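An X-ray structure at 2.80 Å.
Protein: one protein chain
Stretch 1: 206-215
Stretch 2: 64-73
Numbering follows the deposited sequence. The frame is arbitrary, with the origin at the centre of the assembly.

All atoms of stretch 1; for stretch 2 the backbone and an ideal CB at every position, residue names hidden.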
ATOM      1  N   LYS A 206       7.181  14.612  -7.251  1.00 46.76           N
ATOM      2  CA  LYS A 206       6.745  14.615  -5.853  1.00 46.81           C
ATOM      3  C   LYS A 206       5.583  13.646  -5.681  1.00 46.26           C
ATOM      4  O   LYS A 206       4.716  13.560  -6.537  1.00 48.61           O
ATOM      5  CB  LYS A 206       6.285  15.989  -5.469  1.00 51.06           C
ATOM      6  CG  LYS A 206       7.293  17.075  -5.808  1.00 56.64           C
ATOM      7  CD  LYS A 206       6.877  18.434  -5.306  1.00 60.53           C
ATOM      8  CE  LYS A 206       6.095  19.196  -6.349  1.00 64.27           C
ATOM      9  NZ  LYS A 206       5.461  20.304  -5.593  1.00 71.21           N
ATOM     10  N   VAL A 207       5.557  12.901  -4.592  1.00 43.61           N
ATOM     11  CA  VAL A 207       4.376  12.112  -4.238  1.00 42.63           C
ATOM     12  C   VAL A 207       3.721  12.761  -3.014  1.00 42.47           C
ATOM     13  O   VAL A 207       4.437  13.177  -2.077  1.00 43.96           O
ATOM     14  CB  VAL A 207       4.776  10.671  -3.924  1.00 41.83           C
ATOM     15  CG1 VAL A 207       3.582   9.830  -3.498  1.00 41.90           C
ATOM     16  CG2 VAL A 207       5.450  10.065  -5.136  1.00 42.22           C
ATOM     17  N   PHE A 208       2.395  12.854  -3.028  1.00 40.65           N
ATOM     18  CA  PHE A 208       1.600  13.309  -1.890  1.00 40.75           C
ATOM     19  C   PHE A 208       0.651  12.237  -1.435  1.00 40.32           C
ATOM     20  O   PHE A 208       0.118  11.495  -2.214  1.00 42.71           O
ATOM     21  CB  PHE A 208       0.744  14.492  -2.296  1.00 41.93           C
ATOM     22  CG  PHE A 208       1.515  15.652  -2.756  1.00 43.43           C
ATOM     23  CD1 PHE A 208       1.933  15.734  -4.069  1.00 44.15           C
ATOM     24  CD2 PHE A 208       1.924  16.628  -1.838  1.00 44.35           C
ATOM     25  CE1 PHE A 208       2.671  16.842  -4.479  1.00 47.37           C
ATOM     26  CE2 PHE A 208       2.670  17.724  -2.241  1.00 44.37           C
ATOM     27  CZ  PHE A 208       3.039  17.843  -3.568  1.00 45.40           C
ATOM     28  N   LEU A 209       0.342  12.246  -0.176  1.00 41.89           N
ATOM     29  CA  LEU A 209      -0.413  11.195   0.468  1.00 43.73           C
ATOM     30  C   LEU A 209      -1.269  11.908   1.466  1.00 42.96           C
ATOM     31  O   LEU A 209      -0.751  12.670   2.269  1.00 43.54           O
ATOM     32  CB  LEU A 209       0.587  10.293   1.181  1.00 47.85           C
ATOM     33  CG  LEU A 209       0.220   8.859   1.341  1.00 52.88           C
ATOM     34  CD1 LEU A 209       1.316   8.192   2.172  1.00 56.48           C
ATOM     35  CD2 LEU A 209      -1.088   8.830   2.066  1.00 55.84           C
ATOM     36  N   LYS A 210      -2.572  11.727   1.415  1.00 44.59           N
ATOM     37  CA  LYS A 210      -3.468  12.307   2.434  1.00 45.03           C
ATOM     38  C   LYS A 210      -4.277  11.197   3.159  1.00 43.45           C
ATOM     39  O   LYS A 210      -5.114  10.518   2.566  1.00 40.54           O
ATOM     40  CB  LYS A 210      -4.392  13.352   1.815  1.00 48.81           C
ATOM     41  CG  LYS A 210      -5.386  13.933   2.801  1.00 53.01           C
ATOM     42  CD  LYS A 210      -5.886  15.295   2.403  1.00 57.37           C
ATOM     43  CE  LYS A 210      -7.037  15.671   3.298  1.00 61.64           C
ATOM     44  NZ  LYS A 210      -7.452  17.035   2.916  1.00 68.26           N
ATOM     45  N   ILE A 211      -4.009  11.093   4.457  1.00 42.08           N
ATOM     46  CA  ILE A 211      -4.663  10.173   5.337  1.00 42.15           C
ATOM     47  C   ILE A 211      -5.863  10.866   5.999  1.00 42.68           C
ATOM     48  O   ILE A 211      -5.717  11.886   6.627  1.00 46.72           O
ATOM     49  CB  ILE A 211      -3.683   9.689   6.396  1.00 42.61           C
ATOM     50  CG1 ILE A 211      -2.385   9.187   5.751  1.00 43.50           C
ATOM     51  CG2 ILE A 211      -4.284   8.487   7.103  1.00 44.16           C
ATOM     52  CD1 ILE A 211      -1.309   8.703   6.726  1.00 43.21           C
ATOM     53  N   HIS A 212      -7.046  10.293   5.845  1.00 43.31           N
ATOM     54  CA  HIS A 212      -8.311  10.833   6.275  1.00 43.90           C
ATOM     55  C   HIS A 212      -8.775  10.199   7.585  1.00 47.27           C
ATOM     56  O   HIS A 212      -8.176   9.252   8.071  1.00 48.73           O
ATOM     57  CB  HIS A 212      -9.337  10.496   5.218  1.00 45.33           C
ATOM     58  CG  HIS A 212      -9.054  11.073   3.864  1.00 46.03           C
ATOM     59  ND1 HIS A 212      -9.072  12.418   3.613  1.00 47.17           N
ATOM     60  CD2 HIS A 212      -8.788  10.485   2.681  1.00 46.65           C
ATOM     61  CE1 HIS A 212      -8.798  12.636   2.340  1.00 46.31           C
ATOM     62  NE2 HIS A 212      -8.632  11.477   1.751  1.00 45.36           N
ATOM     63  N   GLU A 213      -9.844  10.731   8.175  1.00 53.15           N
ATOM     64  CA  GLU A 213     -10.403  10.219   9.452  1.00 54.21           C
ATOM     65  C   GLU A 213     -11.011   8.829   9.295  1.00 50.74           C
ATOM     66  O   GLU A 213     -11.878   8.619   8.401  1.00 50.18           O
ATOM     67  CB  GLU A 213     -11.489  11.131  10.019  1.00 60.17           C
ATOM     68  CG  GLU A 213     -11.020  12.416  10.645  1.00 65.05           C
ATOM     69  CD  GLU A 213     -12.161  13.381  10.577  1.00 72.06           C
ATOM     70  OE1 GLU A 213     -13.279  13.155  11.154  1.00 71.52           O
ATOM     71  OE2 GLU A 213     -11.943  14.331   9.826  1.00 85.13           O
ATOM     72  N   PRO A 214     -10.632   7.903  10.209  1.00 47.45           N
ATOM     73  CA  PRO A 214     -11.154   6.548  10.142  1.00 46.48           C
ATOM     74  C   PRO A 214     -12.692   6.475  10.123  1.00 44.88           C
ATOM     75  O   PRO A 214     -13.353   7.231  10.805  1.00 43.27           O
ATOM     76  CB  PRO A 214     -10.569   5.891  11.397  1.00 46.13           C
ATOM     77  CG  PRO A 214      -9.956   6.952  12.224  1.00 45.96           C
ATOM     78  CD  PRO A 214      -9.622   8.023  11.265  1.00 46.41           C
ATOM     79  N   VAL A 215     -13.211   5.550   9.350  1.00 44.96           N
ATOM     80  CA  VAL A 215     -14.668   5.354   9.181  1.00 46.31           C
ATOM     81  C   VAL A 215     -15.089   4.041   9.858  1.00 45.25           C
ATOM     82  O   VAL A 215     -14.378   3.069   9.761  1.00 45.25           O
ATOM     83  CB  VAL A 215     -15.031   5.388   7.668  1.00 44.86           C
ATOM     84  CG1 VAL A 215     -16.408   4.912   7.384  1.00 44.11           C
ATOM     85  CG2 VAL A 215     -14.931   6.794   7.204  1.00 45.24           C
ATOM     86  N   UNK A  64       8.327  12.423  -0.727  1.00 37.97           N
ATOM     87  CA  UNK A  64       7.003  12.060  -0.266  1.00 37.00           C
ATOM     88  C   UNK A  64       6.504  13.147   0.692  1.00 37.27           C
ATOM     89  O   UNK A  64       7.283  13.763   1.361  1.00 38.23           O
ATOM     90  CB  UNK A  64       7.015  10.687   0.409  1.00 37.00           C
ATOM     91  N   UNK A  65       5.216  13.414   0.751  1.00 38.19           N
ATOM     92  CA  UNK A  65       4.681  14.397   1.726  1.00 40.15           C
ATOM     93  C   UNK A  65       3.357  13.871   2.204  1.00 42.25           C
ATOM     94  O   UNK A  65       2.479  13.592   1.413  1.00 42.97           O
ATOM     95  CB  UNK A  65       4.526  15.793   1.120  1.00 40.15           C
ATOM     96  N   UNK A  66       3.233  13.773   3.523  1.00 44.62           N
ATOM     97  CA  UNK A  66       2.138  13.053   4.190  1.00 42.94           C
ATOM     98  C   UNK A  66       1.329  14.003   5.036  1.00 44.09           C
ATOM     99  O   UNK A  66       1.857  14.720   5.867  1.00 45.51           O
ATOM    100  CB  UNK A  66       2.675  11.910   5.053  1.00 42.94           C
ATOM    101  N   UNK A  67       0.036  14.012   4.870  1.00 45.56           N
ATOM    102  CA  UNK A  67      -0.747  14.669   5.878  1.00 45.17           C
ATOM    103  C   UNK A  67      -1.787  13.735   6.424  1.00 43.67           C
ATOM    104  O   UNK A  67      -2.276  12.834   5.772  1.00 42.16           O
ATOM    105  CB  UNK A  67      -1.400  15.935   5.320  1.00 45.17           C
ATOM    106  N   UNK A  68      -2.115  13.963   7.679  1.00 45.42           N
ATOM    107  CA  UNK A  68      -3.097  13.164   8.416  1.00 45.78           C
ATOM    108  C   UNK A  68      -2.523  11.922   9.050  1.00 45.90           C
ATOM    109  O   UNK A  68      -3.256  10.988   9.289  1.00 46.32           O
ATOM    110  CB  UNK A  68      -4.241  12.759   7.484  1.00 45.78           C
ATOM    111  N   UNK A  69      -1.229  11.908   9.329  1.00 47.72           N
ATOM    112  CA  UNK A  69      -0.615  10.846  10.123  1.00 48.85           C
ATOM    113  C   UNK A  69      -1.319  10.633  11.439  1.00 46.67           C
ATOM    114  O   UNK A  69      -1.581   9.501  11.855  1.00 47.91           O
ATOM    115  CB  UNK A  69       0.860  11.161  10.380  1.00 48.85           C
ATOM    116  N   UNK A  70      -1.705  11.727  12.057  1.00 45.89           N
ATOM    117  CA  UNK A  70      -2.524  11.698  13.291  1.00 46.73           C
ATOM    118  C   UNK A  70      -3.820  10.856  13.219  1.00 44.87           C
ATOM    119  O   UNK A  70      -4.316  10.436  14.214  1.00 49.55           O
ATOM    120  CB  UNK A  70      -2.903  13.134  13.659  1.00 46.73           C
ATOM    121  N   UNK A  71      -4.370  10.606  12.045  1.00 43.48           N
ATOM    122  CA  UNK A  71      -5.581   9.813  11.885  1.00 43.57           C
ATOM    123  C   UNK A  71      -5.355   8.309  11.904  1.00 44.28           C
ATOM    124  O   UNK A  71      -6.331   7.538  11.997  1.00 44.92           O
ATOM    125  CB  UNK A  71      -6.266  10.197  10.572  1.00 43.57           C
ATOM    126  N   UNK A  72      -4.111   7.880  11.775  1.00 43.78           N
ATOM    127  CA  UNK A  72      -3.858   6.447  11.669  1.00 45.96           C
ATOM    128  C   UNK A  72      -4.136   5.791  13.032  1.00 49.22           C
ATOM    129  O   UNK A  72      -3.475   6.157  13.983  1.00 54.38           O
ATOM    130  CB  UNK A  72      -2.423   6.178  11.213  1.00 45.96           C
ATOM    131  N   UNK A  73      -5.079   4.843  13.144  1.00 52.32           N
ATOM    132  CA  UNK A  73      -5.361   4.284  14.479  1.00 52.76           C
ATOM    133  C   UNK A  73      -4.174   3.640  15.084  1.00 57.79           C
ATOM    134  O   UNK A  73      -3.271   3.172  14.372  1.00 58.10           O
ATOM    135  CB  UNK A  73      -6.499   3.263  14.416  1.00 52.76           C
TER

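Strand 207-211 runs parallel to positions 64-67, their axes 4.7 Å apart at closest approach, so side chains of paired residues emerge on the same face of the sheet.

Position 64 pairs with Val207, and its CB shares a face with Val207 and Leu209. Extended backbone angles and these apolar neighbours suit a beta-branched or other aliphatic residue. It is Val64, whose CG2 lies 4.4 Å from Val207 CB.

At 65 the CB turns to the other face, beside the ring of Phe208, where an aliphatic or aromatic group would fit. Backbone hydrogen bonds join the strands here: the N of 65 gives a weak hydrogen bond to Val207 O (2.9 Å), and Leu209 N donates to the O of 65 (3.0 Å). Val65 CB meets Phe208 CD2 at 3.9 Å, obliquely to the ring.

Position 66 returns to the face of Leu209, with Ile211 CD1 5.4 Å from the ideal CB. Valine, isoleucine or leucine would all suit. Val66 places CG1 3.9 Å from Ile211 CD1 and 4.3 Å from Leu209 CD1.

Position 67 shares its face with the extended Lys210, whose amine invites an acidic or polar side chain, although its aliphatic portion could also accept an apolar one. Glu67 is found there. Its CD packs 3.7 Å from Lys210 CD, while its OE1 stays 4.1 Å from Lys210 NZ, too far for a salt bridge. The main chain pairs through hydrogen bonds from Glu67 N to Leu209 O (3.0 Å) and from Ile211 N to Glu67 O (2.8 Å).

At 68, phi is +85° and an ideal CB would fall 1.9 Å from Ile211 O, a clash. Both features call for glycine, and Gly68 brings its CA within 3.4 Å of Ile211 O.

Positions 69 and 70 point away at the start of a 3-10 turn, leaving small or polar residues acceptable; they are Ser69 and Glu70.

Position 71 points toward stretch 1, its ideal CB a tight 3.3 Å from His212 O. With the carbonyl of Ile211 also nearby, a short donor such as asparagine is attractive, though serine or alanine is conceivable. Asn71 donates from ND2 to Ile211 O (3.0 Å). Pro214 CD also lies 3.4 Å from Asn71 O.

The CB of 72 points away, but a long aliphatic chain could reach back to Ile211. Ile72 does so, CD1 to CD1 of Ile211 at 3.5 Å.

Position 73 points sideways, with nothing of stretch 1 near its CB; many residues would serve, and it is Pro73.

Stretch 2 64-73: VVVEGSENIP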
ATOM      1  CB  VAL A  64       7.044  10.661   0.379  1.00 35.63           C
ATOM      2  CG1 VAL A  64       5.681  10.258   0.938  1.00 35.97           C
ATOM      3  CG2 VAL A  64       7.452   9.654  -0.643  1.00 35.11           C
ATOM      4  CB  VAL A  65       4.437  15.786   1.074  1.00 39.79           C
ATOM      5  CG1 VAL A  65       3.762  16.751   1.988  1.00 38.92           C
ATOM      6  CG2 VAL A  65       5.731  16.373   0.610  1.00 40.81           C
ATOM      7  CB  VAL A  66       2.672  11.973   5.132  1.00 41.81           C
ATOM      8  CG1 VAL A  66       1.562  11.018   5.459  1.00 43.46           C
ATOM      9  CG2 VAL A  66       3.769  11.203   4.446  1.00 42.08           C
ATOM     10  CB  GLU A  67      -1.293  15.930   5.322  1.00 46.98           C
ATOM     11  CG  GLU A  67      -2.275  15.695   4.243  1.00 51.09           C
ATOM     12  CD  GLU A  67      -2.890  16.963   3.790  1.00 55.86           C
ATOM     13  OE1 GLU A  67      -3.742  17.518   4.557  1.00 59.67           O
ATOM     14  OE2 GLU A  67      -2.512  17.355   2.657  1.00 61.58           O
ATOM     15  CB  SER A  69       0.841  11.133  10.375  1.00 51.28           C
ATOM     16  OG  SER A  69       1.490  11.299   9.122  1.00 57.80           O
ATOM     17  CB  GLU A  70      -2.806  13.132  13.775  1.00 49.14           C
ATOM     18  CG  GLU A  70      -3.842  13.936  12.951  1.00 54.01           C
ATOM     19  CD  GLU A  70      -3.331  14.656  11.657  1.00 57.32           C
ATOM     20  OE1 GLU A  70      -2.083  14.712  11.357  1.00 58.39           O
ATOM     21  OE2 GLU A  70      -4.258  15.204  10.995  1.00 60.51           O
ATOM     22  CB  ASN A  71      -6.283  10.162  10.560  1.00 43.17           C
ATOM     23  CG  ASN A  71      -6.721  11.560  10.495  1.00 41.68           C
ATOM     24  OD1 ASN A  71      -6.891  12.175  11.502  1.00 44.50           O
ATOM     25  ND2 ASN A  71      -6.957  12.054   9.315  1.00 43.21           N
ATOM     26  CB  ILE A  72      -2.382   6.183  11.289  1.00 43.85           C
ATOM     27  CG1 ILE A  72      -2.026   6.868   9.985  1.00 41.85           C
ATOM     28  CG2 ILE A  72      -2.155   4.682  11.177  1.00 44.51           C
ATOM     29  CD1 ILE A  72      -0.583   6.855   9.662  1.00 40.90           C
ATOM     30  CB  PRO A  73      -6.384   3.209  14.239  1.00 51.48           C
ATOM     31  CG  PRO A  73      -6.981   3.514  12.915  1.00 52.97           C
ATOM     32  CD  PRO A  73      -5.933   4.251  12.108  1.00 52.78           C
TER
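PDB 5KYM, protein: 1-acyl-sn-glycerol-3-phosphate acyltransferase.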